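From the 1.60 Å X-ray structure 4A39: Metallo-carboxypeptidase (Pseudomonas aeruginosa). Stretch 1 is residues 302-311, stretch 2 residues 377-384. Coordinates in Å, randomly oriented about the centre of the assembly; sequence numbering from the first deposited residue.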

# COMPACT_ATOMS: atom_id res chain seq x y z
N ARG A 302 19.42 -12.37 -2.13
CA ARG A 302 18.66 -13.58 -2.44
C ARG A 302 17.18 -13.29 -2.71
O ARG A 302 16.61 -13.77 -3.69
CB ARG A 302 18.77 -14.57 -1.28
CG ARG A 302 20.14 -15.22 -1.13
CD ARG A 302 20.33 -16.33 -2.14
NE ARG A 302 19.38 -17.41 -1.95
CZ ARG A 302 18.61 -17.91 -2.92
NH1 ARG A 302 18.68 -17.41 -4.15
NH2 ARG A 302 17.76 -18.90 -2.65
N PHE A 303 16.57 -12.49 -1.84
CA PHE A 303 15.16 -12.13 -1.96
C PHE A 303 14.87 -11.38 -3.26
O PHE A 303 13.92 -11.71 -3.98
CB PHE A 303 14.75 -11.26 -0.77
CG PHE A 303 13.29 -10.89 -0.76
CD1 PHE A 303 12.83 -9.77 -1.46
CD2 PHE A 303 12.37 -11.65 -0.05
CE1 PHE A 303 11.49 -9.43 -1.47
CE2 PHE A 303 11.02 -11.31 -0.05
CZ PHE A 303 10.58 -10.20 -0.76
N ARG A 304 15.67 -10.36 -3.55
CA ARG A 304 15.48 -9.57 -4.76
C ARG A 304 15.63 -10.40 -6.04
O ARG A 304 14.84 -10.26 -6.97
CB ARG A 304 16.46 -8.40 -4.80
CG ARG A 304 16.10 -7.24 -3.88
CD ARG A 304 17.11 -6.10 -4.03
NE ARG A 304 16.73 -4.91 -3.29
CZ ARG A 304 17.49 -4.34 -2.35
NH1 ARG A 304 18.66 -4.87 -2.04
NH2 ARG A 304 17.06 -3.26 -1.72
N GLU A 305 16.63 -11.27 -6.05
CA GLU A 305 16.91 -12.13 -7.21
C GLU A 305 15.79 -13.13 -7.46
O GLU A 305 15.34 -13.31 -8.60
CB GLU A 305 18.23 -12.86 -7.01
CG GLU A 305 18.84 -13.41 -8.30
CD GLU A 305 20.26 -13.89 -8.12
OE1 GLU A 305 20.87 -13.61 -7.06
OE2 GLU A 305 20.79 -14.55 -9.05
N GLU A 306 15.34 -13.80 -6.40
CA GLU A 306 14.28 -14.78 -6.53
C GLU A 306 12.94 -14.14 -6.88
O GLU A 306 12.15 -14.71 -7.63
CB GLU A 306 14.15 -15.61 -5.25
CG GLU A 306 15.37 -16.49 -4.95
CD GLU A 306 15.53 -17.66 -5.91
OE1 GLU A 306 14.71 -17.82 -6.84
OE2 GLU A 306 16.48 -18.45 -5.72
N LEU A 307 12.67 -12.95 -6.35
CA LEU A 307 11.41 -12.28 -6.64
C LEU A 307 11.39 -11.73 -8.06
O LEU A 307 10.36 -11.76 -8.73
CB LEU A 307 11.14 -11.16 -5.64
CG LEU A 307 9.83 -10.38 -5.84
CD1 LEU A 307 8.65 -11.34 -5.92
CD2 LEU A 307 9.65 -9.40 -4.70
N MET A 308 12.53 -11.22 -8.52
CA MET A 308 12.61 -10.68 -9.87
C MET A 308 12.41 -11.79 -10.89
O MET A 308 11.91 -11.56 -11.99
CB MET A 308 13.96 -9.98 -10.07
CG MET A 308 14.13 -9.32 -11.44
SD MET A 308 15.57 -8.21 -11.49
CE MET A 308 14.92 -6.88 -12.46
N ALA A 309 12.79 -13.01 -10.52
CA ALA A 309 12.65 -14.15 -11.43
C ALA A 309 11.21 -14.65 -11.50
O ALA A 309 10.85 -15.39 -12.42
CB ALA A 309 13.57 -15.28 -10.99
N ARG A 310 10.39 -14.24 -10.55
CA ARG A 310 9.00 -14.69 -10.50
C ARG A 310 7.90 -13.65 -10.72
O ARG A 310 6.87 -13.96 -11.33
CB ARG A 310 8.74 -15.37 -9.15
CG ARG A 310 9.58 -16.61 -8.90
CD ARG A 310 9.24 -17.24 -7.56
NE ARG A 310 9.89 -18.53 -7.39
CZ ARG A 310 11.20 -18.71 -7.29
NH1 ARG A 310 12.02 -17.67 -7.36
NH2 ARG A 310 11.70 -19.93 -7.14
N GLY A 311 8.08 -12.43 -10.23
CA GLY A 311 7.03 -11.44 -10.39
C GLY A 311 7.41 -10.15 -11.08
O GLY A 311 8.48 -10.03 -11.68
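Stretch 2 (377-384) LSTLAVLV

Helices that pack at a steep angle often meet without a single hydrogen bond between them, the polar groups at their border being satisfied within one helix while apolar atoms make the contact. The pair formed here by residues 302-311 and 377-384 of one chain illustrates the principle. Both stretches are helical over most of their length, each helix beginning earlier in the chain. Their N-to-C directions differ by 129°, so stretch 2 runs obliquely back across stretch 1, and the axes approach to 9.0 Å. The nearest CA atoms are those of Leu-307 and Thr-379, 5.6 Å apart, and 457 Å² of surface is buried in all.

The close approach of the backbones is made at Thr-379, whose short side chain (chi1 m) lies against the first helix. Its OG1 is 3.3 Å from CA of Leu-307 and 3.5 Å from CD1 of the same residue. These are van der Waals contacts; the hydroxyl has its hydrogen-bonding partner just outside the two stretches. The methyl group adds a contact with an aromatic ring: CG2 of Thr-379 lies over the face of the Phe-303 ring, 4.2 Å from the ring centroid and 27° off its normal, a CH-pi contact.

Apolar packing extends from this ring. With chi1 at t, the end of Phe-303 comes nearer to stretch 2 than its sideways CA-to-CB bond would suggest. Leu-380 meets the ring at its edge, CE2 of Phe-303 to CD2 of Leu-380 being 3.9 Å, while CD1 of Leu-383 lies 3.8 Å from CD2 of Phe-303 and 3.6 Å from its CA. Leu-383 also reaches Glu-306, its CD2 standing 3.9 Å from CG of the glutamate.

The charged groups are paired along stretch 1 itself. Glu-306 forms salt bridges to residues four positions before and after it: NH1 of Arg-302 donates to OE2 of Glu-306 at 2.9 Å, and NH1 of Arg-310 to OE1 of Glu-306 at 2.7 Å. The latter nitrogen also donates to the backbone O of Glu-306, at 3.0 Å. Thus paired, the arginines present flat guanidinium faces to aliphatic groups of stretch 2. CD2 of Leu-383 covers one face of Arg-302, 3.5 Å from NH2 of that arginine, and CG2 of Val-382 covers one face of Arg-310, 3.2 Å from NH2 there. Farther back along Arg-310, its CD rests 3.7 Å from CB of Ser-378.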

# COMPACT_ATOMS: atom_id res chain seq x y z
N LEU A 377 4.96 -14.66 -1.86
CA LEU A 377 4.81 -15.89 -1.09
C LEU A 377 5.68 -16.98 -1.70
O LEU A 377 6.30 -17.76 -0.98
CB LEU A 377 3.34 -16.34 -1.06
CG LEU A 377 2.44 -15.57 -0.09
CD1 LEU A 377 1.01 -16.06 -0.21
CD2 LEU A 377 2.95 -15.78 1.33
N SER A 378 5.74 -17.03 -3.03
CA SER A 378 6.57 -18.02 -3.72
C SER A 378 8.03 -17.80 -3.35
O SER A 378 8.78 -18.75 -3.14
CB SER A 378 6.40 -17.92 -5.23
OG SER A 378 5.14 -18.41 -5.65
N THR A 379 8.43 -16.53 -3.29
CA THR A 379 9.81 -16.18 -2.95
C THR A 379 10.15 -16.60 -1.53
O THR A 379 11.23 -17.14 -1.28
CB THR A 379 10.04 -14.66 -3.12
OG1 THR A 379 9.84 -14.30 -4.49
CG2 THR A 379 11.46 -14.28 -2.70
N LEU A 380 9.23 -16.37 -0.60
CA LEU A 380 9.46 -16.75 0.79
C LEU A 380 9.58 -18.27 0.95
O LEU A 380 10.31 -18.76 1.81
CB LEU A 380 8.34 -16.23 1.69
CG LEU A 380 8.20 -14.71 1.79
CD1 LEU A 380 7.05 -14.37 2.73
CD2 LEU A 380 9.49 -14.08 2.29
N ALA A 381 8.85 -19.00 0.11
CA ALA A 381 8.88 -20.46 0.16
C ALA A 381 10.28 -20.98 -0.19
O ALA A 381 10.75 -21.96 0.39
CB ALA A 381 7.85 -21.04 -0.80
N VAL A 382 10.93 -20.32 -1.15
CA VAL A 382 12.27 -20.72 -1.58
C VAL A 382 13.34 -20.37 -0.56
O VAL A 382 14.30 -21.12 -0.37
CB VAL A 382 12.64 -20.03 -2.92
CG1 VAL A 382 14.08 -20.38 -3.30
CG2 VAL A 382 11.68 -20.46 -4.01
N LEU A 383 13.18 -19.23 0.10
CA LEU A 383 14.15 -18.75 1.08
C LEU A 383 13.94 -19.20 2.52
O LEU A 383 14.78 -18.92 3.38
CB LEU A 383 14.17 -17.21 1.08
CG LEU A 383 14.23 -16.46 -0.25
CD1 LEU A 383 14.22 -14.96 0.04
CD2 LEU A 383 15.48 -16.85 -1.02
N VAL A 384 12.83 -19.88 2.80
CA VAL A 384 12.53 -20.28 4.17
C VAL A 384 13.68 -20.91 4.97
O VAL A 384 13.87 -20.55 6.14
CB VAL A 384 11.30 -21.22 4.22
CG1 VAL A 384 11.67 -22.62 3.76
CG2 VAL A 384 10.72 -21.24 5.62